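PDB 6K97: fusion DH from Streptomyces sp. MJ635-86F5, which probably catalyses a dehydration step in building the macrolactam polyketide cremimycin, as a split polyketide synthase dehydratase domain whose parts are joined in one engineered chain. Local coordinates for residues P245-V250 with V284-K290; W61-I67 with F211-F217; L49-A55 with S109-V115. All coordinates share one frame; numbering follows the deposited sequence.

Interaction 1 (P245-V250 with V284-K290); sequences PEAFHV and VHHSGAK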
loop_
_atom_site.group_PDB
_atom_site.type_symbol
_atom_site.label_atom_id
_atom_site.label_comp_id
_atom_site.label_asym_id
_atom_site.label_seq_id
_atom_site.Cartn_x
_atom_site.Cartn_y
_atom_site.Cartn_z
ATOM N N PRO A 245 25.295 9.601 3.242
ATOM C CA PRO A 245 25.405 8.256 2.611
ATOM C C PRO A 245 25.152 7.090 3.581
ATOM O O PRO A 245 24.551 6.047 3.203
ATOM C CB PRO A 245 26.828 8.235 2.050
ATOM C CG PRO A 245 27.568 9.349 2.747
ATOM C CD PRO A 245 26.548 10.378 3.142
ATOM N N GLU A 246 25.462 7.307 4.846
ATOM C CA GLU A 246 25.137 6.341 5.899
ATOM C C GLU A 246 23.625 6.037 6.012
ATOM O O GLU A 246 23.206 4.989 6.577
ATOM C CB GLU A 246 25.719 6.827 7.252
ATOM C CG GLU A 246 27.253 6.874 7.299
ATOM C CD GLU A 246 27.880 8.089 6.607
ATOM O OE1 GLU A 246 27.146 8.906 5.994
ATOM O OE2 GLU A 246 29.105 8.207 6.559
ATOM N N ALA A 247 22.783 6.918 5.498
ATOM C CA ALA A 247 21.346 6.702 5.562
ATOM C C ALA A 247 20.787 5.877 4.395
ATOM O O ALA A 247 19.604 5.545 4.395
ATOM C CB ALA A 247 20.626 8.046 5.617
ATOM N N PHE A 248 21.619 5.568 3.397
ATOM C CA PHE A 248 21.156 4.818 2.254
ATOM C C PHE A 248 21.786 3.451 2.137
ATOM O O PHE A 248 22.915 3.187 2.643
ATOM C CB PHE A 248 21.588 5.530 0.979
ATOM C CG PHE A 248 20.900 6.835 0.689
ATOM C CD1 PHE A 248 19.782 6.861 -0.072
ATOM C CD2 PHE A 248 21.485 8.016 1.033
ATOM C CE1 PHE A 248 19.184 8.045 -0.429
ATOM C CE2 PHE A 248 20.899 9.242 0.694
ATOM C CZ PHE A 248 19.739 9.247 -0.048
ATOM N N HIS A 249 21.143 2.590 1.355
ATOM C CA HIS A 249 21.813 1.326 0.997
ATOM C C HIS A 249 23.080 1.666 0.245
ATOM O O HIS A 249 24.145 1.331 0.724
ATOM C CB HIS A 249 20.890 0.372 0.290
ATOM C CG HIS A 249 19.741 -0.003 1.167
ATOM N ND1 HIS A 249 19.885 -0.858 2.235
ATOM C CD2 HIS A 249 18.473 0.464 1.229
ATOM C CE1 HIS A 249 18.725 -0.995 2.837
ATOM N NE2 HIS A 249 17.868 -0.171 2.273
ATOM N N VAL A 250 22.933 2.379 -0.870
ATOM C CA VAL A 250 24.046 3.039 -1.544
ATOM C C VAL A 250 23.597 4.399 -2.145
ATOM O O VAL A 250 22.787 4.451 -3.007
ATOM C CB VAL A 250 24.610 2.187 -2.689
ATOM C CG1 VAL A 250 25.874 2.832 -3.198
ATOM C CG2 VAL A 250 24.906 0.774 -2.245
ATOM N N VAL A 284 24.438 -5.709 -2.974
ATOM C CA VAL A 284 25.090 -4.875 -1.998
ATOM C C VAL A 284 25.450 -5.745 -0.821
ATOM O O VAL A 284 24.576 -6.410 -0.325
ATOM C CB VAL A 284 24.169 -3.818 -1.471
ATOM C CG1 VAL A 284 24.851 -3.008 -0.395
ATOM C CG2 VAL A 284 23.787 -2.900 -2.597
ATOM N N HIS A 285 26.720 -5.744 -0.382
ATOM C CA HIS A 285 27.138 -6.584 0.766
ATOM C C HIS A 285 27.092 -5.793 2.087
ATOM O O HIS A 285 26.953 -6.376 3.146
ATOM C CB HIS A 285 28.541 -7.187 0.548
ATOM C CG HIS A 285 28.733 -7.811 -0.800
ATOM N ND1 HIS A 285 28.438 -9.130 -1.060
ATOM C CD2 HIS A 285 29.136 -7.278 -1.978
ATOM C CE1 HIS A 285 28.693 -9.396 -2.329
ATOM N NE2 HIS A 285 29.089 -8.280 -2.913
ATOM N N HIS A 286 27.256 -4.472 2.042
ATOM C CA HIS A 286 27.136 -3.615 3.248
ATOM C C HIS A 286 26.568 -2.243 2.846
ATOM O O HIS A 286 26.982 -1.666 1.908
ATOM C CB HIS A 286 28.490 -3.416 3.915
ATOM C CG HIS A 286 29.096 -4.672 4.432
ATOM N ND1 HIS A 286 30.124 -5.331 3.781
ATOM C CD2 HIS A 286 28.792 -5.424 5.505
ATOM C CE1 HIS A 286 30.475 -6.394 4.469
ATOM N NE2 HIS A 286 29.687 -6.470 5.522
ATOM N N SER A 287 25.612 -1.772 3.595
ATOM C CA SER A 287 24.868 -0.592 3.336
ATOM C C SER A 287 25.622 0.561 3.913
ATOM O O SER A 287 26.464 0.353 4.728
ATOM C CB SER A 287 23.516 -0.648 4.091
ATOM O OG SER A 287 22.587 -1.523 3.422
ATOM N N GLY A 288 25.311 1.794 3.483
ATOM C CA GLY A 288 25.900 2.959 4.134
ATOM C C GLY A 288 27.314 3.372 3.779
ATOM O O GLY A 288 27.832 4.258 4.405
ATOM N N ALA A 289 27.940 2.826 2.753
ATOM C CA ALA A 289 29.295 3.273 2.438
ATOM C C ALA A 289 29.351 4.763 2.115
ATOM O O ALA A 289 28.457 5.274 1.454
ATOM C CB ALA A 289 29.877 2.489 1.293
ATOM N N LYS A 290 30.387 5.454 2.618
ATOM C CA LYS A 290 30.527 6.891 2.374
ATOM C C LYS A 290 31.427 7.175 1.186
ATOM O O LYS A 290 31.298 8.203 0.529
ATOM C CB LYS A 290 30.983 7.618 3.626
ATOM C CG LYS A 290 32.466 7.668 3.874
ATOM C CD LYS A 290 32.751 8.699 4.961
ATOM C CE LYS A 290 34.203 9.155 4.944
ATOM N NZ LYS A 290 34.239 10.633 5.097
#
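The backbone nitrogen of Gly288 is gripped by two consecutive carbonyls of the facing loop. Gly288 N lies 3.0 Å from His249 O with an N-H...O angle of 147°, arriving from above the plane of that carbonyl; its second bond, to Phe248 O at 2.9 Å, is more bent and weak. Next door, Ser287 OG meets His249 ND1 at 3.0 Å, coming in at the edge of the imidazole near its plane. The hydroxyl gets there because OG sits beside its own backbone N (chi1 -77°). On the far side of the ring NE2 bonds His84, so both imidazole nitrogens are engaged and the ring's rotation is fixed. His84 and Glu80, which takes the backbone N-H groups of His249 and Val250, belong to helix 75-88 in the first part of the fusion. The two segments themselves lie in the second part, in the half predicted to be the C-terminal hotdog: 245-250 opens with a 3-10 turn and leads into helix 252-266, while 284-290 links strands 273-284 and 291-298. Gly288 has a positive phi of 80°, which glycine adopts readily, and its CA points a hydrogen at Pro245 O, 3.5 Å away. Beyond it Pro245 CB rests 3.4 Å from Ala289 O, and the proline CG lies 3.9 Å from Lys290 CB. Glu246 runs alongside Lys290, touching its aliphatic part, while Glu246 OE2 and Lys290 NZ stay 5.9 Å apart; NZ makes a long, weak ion pair with Glu235. Val250 and Val284 pass in opposing senses, their CG2 methyls 3.9 Å apart.

Interaction 2 (W61-I67 with F211-F217); sequences WLADHTI and FQYGETF. With SO4 (sulfate ion), chain C.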
loop_
_atom_site.group_PDB
_atom_site.type_symbol
_atom_site.label_atom_id
_atom_site.label_comp_id
_atom_site.label_asym_id
_atom_site.label_seq_id
_atom_site.Cartn_x
_atom_site.Cartn_y
_atom_site.Cartn_z
ATOM N N TRP A 61 19.261 18.221 -3.305
ATOM C CA TRP A 61 20.380 17.508 -3.938
ATOM C C TRP A 61 20.042 16.910 -5.314
ATOM O O TRP A 61 20.909 16.888 -6.209
ATOM C CB TRP A 61 20.927 16.415 -3.044
ATOM C CG TRP A 61 19.979 15.349 -2.718
ATOM C CD1 TRP A 61 18.936 15.423 -1.842
ATOM C CD2 TRP A 61 20.000 14.008 -3.196
ATOM N NE1 TRP A 61 18.311 14.198 -1.740
ATOM C CE2 TRP A 61 18.930 13.318 -2.574
ATOM C CE3 TRP A 61 20.815 13.323 -4.085
ATOM C CZ2 TRP A 61 18.628 12.008 -2.837
ATOM C CZ3 TRP A 61 20.536 11.985 -4.333
ATOM C CH2 TRP A 61 19.446 11.343 -3.720
ATOM N N LEU A 62 18.794 16.471 -5.496
ATOM C CA LEU A 62 18.401 15.905 -6.778
ATOM C C LEU A 62 18.459 16.944 -7.916
ATOM O O LEU A 62 18.553 16.582 -9.084
ATOM C CB LEU A 62 17.019 15.227 -6.690
ATOM C CG LEU A 62 17.061 14.014 -5.787
ATOM C CD1 LEU A 62 15.687 13.382 -5.592
ATOM C CD2 LEU A 62 18.015 12.991 -6.338
ATOM N N ALA A 63 18.405 18.221 -7.583
ATOM C CA ALA A 63 18.553 19.269 -8.608
ATOM C C ALA A 63 19.911 19.179 -9.261
ATOM O O ALA A 63 20.049 19.573 -10.382
ATOM C CB ALA A 63 18.339 20.673 -8.026
ATOM N N ASP A 64 20.909 18.611 -8.593
ATOM C CA ASP A 64 22.240 18.506 -9.223
ATOM C C ASP A 64 22.351 17.377 -10.276
ATOM O O ASP A 64 23.457 17.165 -10.827
ATOM C CB ASP A 64 23.340 18.348 -8.162
ATOM C CG ASP A 64 23.540 19.600 -7.326
ATOM O OD1 ASP A 64 23.063 20.662 -7.776
ATOM O OD2 ASP A 64 24.144 19.509 -6.201
ATOM N N HIS A 65 21.254 16.639 -10.521
ATOM C CA HIS A 65 21.223 15.630 -11.590
ATOM C C HIS A 65 20.339 16.084 -12.744
ATOM O O HIS A 65 19.178 15.697 -12.854
ATOM C CB HIS A 65 20.810 14.247 -11.087
ATOM C CG HIS A 65 20.919 13.188 -12.128
ATOM N ND1 HIS A 65 19.844 12.778 -12.883
ATOM C CD2 HIS A 65 21.993 12.507 -12.603
ATOM C CE1 HIS A 65 20.247 11.864 -13.753
ATOM N NE2 HIS A 65 21.547 11.686 -13.609
ATOM N N THR A 66 20.931 16.912 -13.609
ATOM C CA THR A 66 20.243 17.535 -14.724
ATOM C C THR A 66 20.930 17.094 -16.009
ATOM O O THR A 66 22.153 17.110 -16.110
ATOM C CB THR A 66 20.215 19.062 -14.505
ATOM O OG1 THR A 66 19.488 19.319 -13.271
ATOM C CG2 THR A 66 19.479 19.804 -15.621
ATOM N N ILE A 67 20.116 16.633 -16.956
ATOM C CA ILE A 67 20.549 16.100 -18.244
ATOM C C ILE A 67 19.888 16.927 -19.375
ATOM O O ILE A 67 18.657 16.982 -19.490
ATOM C CB ILE A 67 20.097 14.641 -18.381
ATOM C CG1 ILE A 67 20.574 13.800 -17.213
ATOM C CG2 ILE A 67 20.626 14.028 -19.657
ATOM C CD1 ILE A 67 22.071 13.631 -17.093
ATOM N N PHE A 211 25.485 16.502 -19.794
ATOM C CA PHE A 211 25.507 15.942 -18.462
ATOM C C PHE A 211 25.824 17.066 -17.469
ATOM O O PHE A 211 26.975 17.306 -17.130
ATOM C CB PHE A 211 26.555 14.826 -18.357
ATOM C CG PHE A 211 26.309 13.667 -19.283
ATOM C CD1 PHE A 211 25.501 12.609 -18.897
ATOM C CD2 PHE A 211 26.883 13.624 -20.531
ATOM C CE1 PHE A 211 25.258 11.538 -19.755
ATOM C CE2 PHE A 211 26.637 12.567 -21.390
ATOM C CZ PHE A 211 25.821 11.516 -21.006
ATOM N N GLN A 212 24.796 17.763 -17.022
ATOM C CA GLN A 212 25.004 18.945 -16.223
ATOM C C GLN A 212 24.967 18.622 -14.739
ATOM O O GLN A 212 24.030 18.969 -14.035
ATOM C CB GLN A 212 23.954 19.977 -16.581
ATOM C CG GLN A 212 24.104 20.420 -18.033
ATOM C CD GLN A 212 22.812 20.740 -18.771
ATOM O OE1 GLN A 212 21.707 20.372 -18.374
ATOM N NE2 GLN A 212 22.973 21.381 -19.903
ATOM N N TYR A 213 26.011 17.965 -14.266
ATOM C CA TYR A 213 26.066 17.499 -12.899
ATOM C C TYR A 213 26.426 18.656 -11.954
ATOM O O TYR A 213 27.507 19.214 -12.056
ATOM C CB TYR A 213 27.103 16.391 -12.771
ATOM C CG TYR A 213 26.767 15.123 -13.578
ATOM C CD1 TYR A 213 25.565 14.429 -13.372
ATOM C CD2 TYR A 213 27.700 14.567 -14.465
ATOM C CE1 TYR A 213 25.283 13.263 -14.071
ATOM C CE2 TYR A 213 27.445 13.403 -15.119
ATOM C CZ TYR A 213 26.213 12.762 -14.937
ATOM O OH TYR A 213 25.941 11.629 -15.629
ATOM N N GLY A 214 25.520 18.982 -11.020
ATOM C CA GLY A 214 25.857 19.888 -9.944
ATOM C C GLY A 214 26.724 19.203 -8.889
ATOM O O GLY A 214 27.146 18.054 -9.038
ATOM N N GLU A 215 26.979 19.927 -7.812
ATOM C CA GLU A 215 28.012 19.585 -6.877
ATOM C C GLU A 215 27.817 18.211 -6.254
ATOM O O GLU A 215 28.782 17.435 -6.107
ATOM C CB GLU A 215 28.179 20.688 -5.838
ATOM C CG GLU A 215 29.550 20.586 -5.180
ATOM C CD GLU A 215 29.823 21.677 -4.160
ATOM O OE1 GLU A 215 29.048 22.688 -4.112
ATOM O OE2 GLU A 215 30.816 21.484 -3.414
ATOM N N THR A 216 26.586 17.881 -5.913
ATOM C CA THR A 216 26.351 16.591 -5.273
ATOM C C THR A 216 26.685 15.387 -6.139
ATOM O O THR A 216 26.995 14.299 -5.614
ATOM C CB THR A 216 24.887 16.395 -4.860
ATOM O OG1 THR A 216 24.451 17.494 -4.062
ATOM C CG2 THR A 216 24.783 15.109 -4.029
ATOM N N PHE A 217 26.546 15.563 -7.457
ATOM C CA PHE A 217 26.785 14.492 -8.400
ATOM C C PHE A 217 28.127 14.574 -9.058
ATOM O O PHE A 217 28.390 13.829 -9.948
ATOM C CB PHE A 217 25.673 14.415 -9.444
ATOM C CG PHE A 217 24.424 13.803 -8.912
ATOM C CD1 PHE A 217 23.577 14.539 -8.092
ATOM C CD2 PHE A 217 24.120 12.488 -9.169
ATOM C CE1 PHE A 217 22.448 13.979 -7.555
ATOM C CE2 PHE A 217 22.998 11.910 -8.620
ATOM C CZ PHE A 217 22.153 12.668 -7.812
HETATM S S SO4 C . 27.325 23.679 -9.011
HETATM O O1 SO4 C . 26.394 22.802 -8.234
HETATM O O2 SO4 C . 27.563 23.109 -10.359
HETATM O O3 SO4 C . 26.691 25.013 -9.200
HETATM O O4 SO4 C . 28.644 23.855 -8.319
HETATM O O HOH W 1 23.807 9.669 -14.992
#
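Strand 65-67 and the weakly bonded strand 211-213 run antiparallel at 160°, their axes 5.0 Å apart at closest, with Ile67 paired with Phe211. Gln212 N reaches Thr66 O at 2.9 Å, and just past Tyr213, Gly214 N bonds Asp64 O at 2.8 Å. The Asp64 carboxylate reaches across to the 3-10 turn at 215-216: its OD2 accepts from both Thr216 N (2.9 Å, a straight 169°) and Thr216 OG1 (3.0 Å). Both donors come to the anti side of the carboxylate oxygen but from opposite faces of its plane, which holds the group against swivelling. Asp64 CB packs against the Gly214 backbone, where a side chain would run into OD1. Glu215 N, close by, binds a sulfate oxygen, O1, at 3.0 Å; this ion, probably picked up during crystallisation, is also held by Arg218.

His65, Tyr213 and Phe217 form an aromatic cluster. His65 CB sits squarely over one face of the Phe217 ring, 3.8 Å from its centroid, while Trp61 O lies in plane at that ring's edge. The His65 side chain swings away from its own backbone N (chi1 -174°), bringing CD2 to the edge of Tyr213, 3.7 Å from CE1. A water bonded to Tyr213 OH holds His65 NE2 weakly, and ND1 is bonded to Ile72 O. The contact joins the first part of the engineered fusion to the second. His65 opens an HxxxGxxxxP sequence and packs on Asp256 of helix 252-266, an arrangement consistent with the histidine-aspartate pair at the active site of double-hotdog polyketide synthase dehydratases.

Interaction 3 (L49-A55 with S109-V115); sequences LFTGRLA and SSSLLQV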
loop_
_atom_site.group_PDB
_atom_site.type_symbol
_atom_site.label_atom_id
_atom_site.label_comp_id
_atom_site.label_asym_id
_atom_site.label_seq_id
_atom_site.Cartn_x
_atom_site.Cartn_y
_atom_site.Cartn_z
ATOM N N LEU A 49 4.290 -3.357 -0.636
ATOM C CA LEU A 49 4.077 -2.019 -1.219
ATOM C C LEU A 49 4.923 -1.030 -0.418
ATOM O O LEU A 49 4.866 -1.042 0.809
ATOM C CB LEU A 49 2.608 -1.603 -1.154
ATOM C CG LEU A 49 2.322 -0.177 -1.671
ATOM C CD1 LEU A 49 2.484 -0.078 -3.195
ATOM C CD2 LEU A 49 0.942 0.340 -1.296
ATOM N N PHE A 50 5.706 -0.194 -1.086
ATOM C CA PHE A 50 6.401 0.912 -0.413
ATOM C C PHE A 50 5.966 2.236 -1.019
ATOM O O PHE A 50 5.785 2.316 -2.236
ATOM C CB PHE A 50 7.876 0.791 -0.622
ATOM C CG PHE A 50 8.421 -0.530 -0.230
ATOM C CD1 PHE A 50 8.349 -1.596 -1.074
ATOM C CD2 PHE A 50 8.981 -0.701 0.995
ATOM C CE1 PHE A 50 8.873 -2.821 -0.713
ATOM C CE2 PHE A 50 9.480 -1.946 1.382
ATOM C CZ PHE A 50 9.435 -3.001 0.522
ATOM N N THR A 51 5.767 3.260 -0.202
ATOM C CA THR A 51 5.303 4.543 -0.749
ATOM C C THR A 51 6.078 5.706 -0.178
ATOM O O THR A 51 6.613 5.629 0.938
ATOM C CB THR A 51 3.797 4.814 -0.480
ATOM O OG1 THR A 51 3.582 5.170 0.905
ATOM C CG2 THR A 51 2.961 3.591 -0.804
ATOM N N GLY A 52 6.123 6.790 -0.945
ATOM C CA GLY A 52 6.723 8.030 -0.467
ATOM C C GLY A 52 6.339 9.187 -1.342
ATOM O O GLY A 52 5.829 9.014 -2.454
ATOM N N ARG A 53 6.585 10.378 -0.824
ATOM C CA ARG A 53 6.334 11.617 -1.548
ATOM C C ARG A 53 7.671 12.076 -2.095
ATOM O O ARG A 53 8.667 12.095 -1.370
ATOM C CB ARG A 53 5.763 12.689 -0.609
ATOM C CG ARG A 53 5.390 13.987 -1.315
ATOM C CD ARG A 53 4.723 14.980 -0.368
ATOM N NE ARG A 53 4.284 16.173 -1.096
ATOM C CZ ARG A 53 5.016 17.282 -1.268
ATOM N NH1 ARG A 53 6.240 17.390 -0.744
ATOM N NH2 ARG A 53 4.524 18.304 -1.957
ATOM N N LEU A 54 7.694 12.461 -3.367
ATOM C CA LEU A 54 8.906 12.967 -3.972
ATOM C C LEU A 54 8.784 14.387 -4.542
ATOM O O LEU A 54 8.146 14.627 -5.575
ATOM C CB LEU A 54 9.342 12.004 -5.036
ATOM C CG LEU A 54 10.757 12.200 -5.543
ATOM C CD1 LEU A 54 11.759 12.435 -4.432
ATOM C CD2 LEU A 54 11.092 10.944 -6.304
ATOM N N ALA A 55 9.411 15.335 -3.842
ATOM C CA ALA A 55 9.366 16.745 -4.201
ATOM C C ALA A 55 10.760 17.352 -4.219
ATOM O O ALA A 55 11.517 17.226 -3.303
ATOM C CB ALA A 55 8.484 17.512 -3.227
ATOM N N SER A 109 6.471 21.113 -8.391
ATOM C CA SER A 109 5.713 19.868 -8.504
ATOM C C SER A 109 6.188 18.837 -7.516
ATOM O O SER A 109 7.235 18.985 -6.874
ATOM C CB SER A 109 5.809 19.298 -9.907
ATOM O OG SER A 109 7.050 18.605 -10.091
ATOM N N SER A 110 5.393 17.795 -7.377
ATOM C CA SER A 110 5.681 16.747 -6.415
ATOM C C SER A 110 4.871 15.513 -6.743
ATOM O O SER A 110 3.734 15.611 -7.233
ATOM C CB SER A 110 5.344 17.176 -5.000
ATOM O OG SER A 110 3.946 17.141 -4.882
ATOM N N SER A 111 5.481 14.351 -6.484
ATOM C CA SER A 111 5.016 13.111 -7.044
ATOM C C SER A 111 4.734 12.120 -5.920
ATOM O O SER A 111 5.481 12.011 -4.969
ATOM C CB SER A 111 6.097 12.549 -7.967
ATOM O OG SER A 111 6.064 13.063 -9.279
ATOM N N LEU A 112 3.671 11.351 -6.064
ATOM C CA LEU A 112 3.540 10.142 -5.273
ATOM C C LEU A 112 4.428 9.072 -5.896
ATOM O O LEU A 112 4.323 8.805 -7.056
ATOM C CB LEU A 112 2.105 9.661 -5.210
ATOM C CG LEU A 112 1.046 10.673 -4.777
ATOM C CD1 LEU A 112 -0.215 9.905 -4.457
ATOM C CD2 LEU A 112 1.487 11.517 -3.581
ATOM N N LEU A 113 5.279 8.463 -5.102
ATOM C CA LEU A 113 6.224 7.432 -5.537
ATOM C C LEU A 113 5.906 6.080 -4.874
ATOM O O LEU A 113 5.698 5.985 -3.640
ATOM C CB LEU A 113 7.618 7.863 -5.097
ATOM C CG LEU A 113 8.712 6.924 -5.533
ATOM C CD1 LEU A 113 8.826 6.854 -7.052
ATOM C CD2 LEU A 113 10.040 7.359 -4.888
ATOM N N GLN A 114 5.933 5.034 -5.675
ATOM C CA GLN A 114 5.555 3.683 -5.228
ATOM C C GLN A 114 6.482 2.606 -5.793
ATOM O O GLN A 114 6.851 2.635 -6.966
ATOM C CB GLN A 114 4.113 3.355 -5.570
ATOM C CG GLN A 114 3.186 4.237 -4.731
ATOM C CD GLN A 114 1.706 3.850 -4.706
ATOM O OE1 GLN A 114 1.211 3.015 -5.510
ATOM N NE2 GLN A 114 0.981 4.485 -3.776
ATOM N N VAL A 115 6.810 1.642 -4.942
ATOM C CA VAL A 115 7.470 0.438 -5.344
ATOM C C VAL A 115 6.569 -0.712 -4.995
ATOM O O VAL A 115 6.184 -0.849 -3.852
ATOM C CB VAL A 115 8.789 0.267 -4.586
ATOM C CG1 VAL A 115 9.488 -0.994 -5.061
ATOM C CG2 VAL A 115 9.695 1.499 -4.761
#
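One face of the Arg53 guanidinium is covered by Ser110 CB, which lies 3.3 Å above its plane and off-centre, while NE forms a salt bridge with Glu135 and NH1 with Glu58. The Phe50 ring is met at its edge by Val115 O, 3.6 Å from CD1. These residues belong to an antiparallel strand pair in the first part of the fusion, within one hotdog of the double hotdog fold. Phe50, Gly52 and Leu54 face Val115, Leu113 and Ser111 through paired backbone bonds, among them a nearly straight one (170°) from Leu54 N to Ser111 O at 2.8 Å. Phe50, Leu113 and Val115 turn to helix 75-88. On the reverse side, Thr51 and Gln114 run together and bond Leu27 O and Gly28 O of the second subunit.

Arg53 is extended as far as NE (chi1 -176°), and its guanidinium turns there, which brings a face of the group against Ser110 CB. Replacing it with an alanine would probably leave Glu135 and Glu58 without this positive partner and uncover Ser110 CB. Leu54 and Leu113, extending in one direction on the helix side, touch through their CD2 methyls at 4.0 Å.

The three contacts are spread about evenly, with centres 20 to 21 Å apart, and interaction 2 touches both others. The Trp61 ring meets Phe248 of interaction 1, CZ2 to CZ 4.1 Å, and Leu62 meets Leu54 of interaction 3, CD1 to CD1 4.2 Å. Interactions 1 and 3 do not touch; their nearest atoms are about 9 Å apart. Interaction 3 lies within the first part of the fusion and interaction 1 within the second, whereas interaction 2 spans the two and brings the histidine to the probable active site. Helix 252-266, which supplies the aspartate, begins two residues on from Val250, and helix 75-88 reaches both interaction 1 and interaction 3.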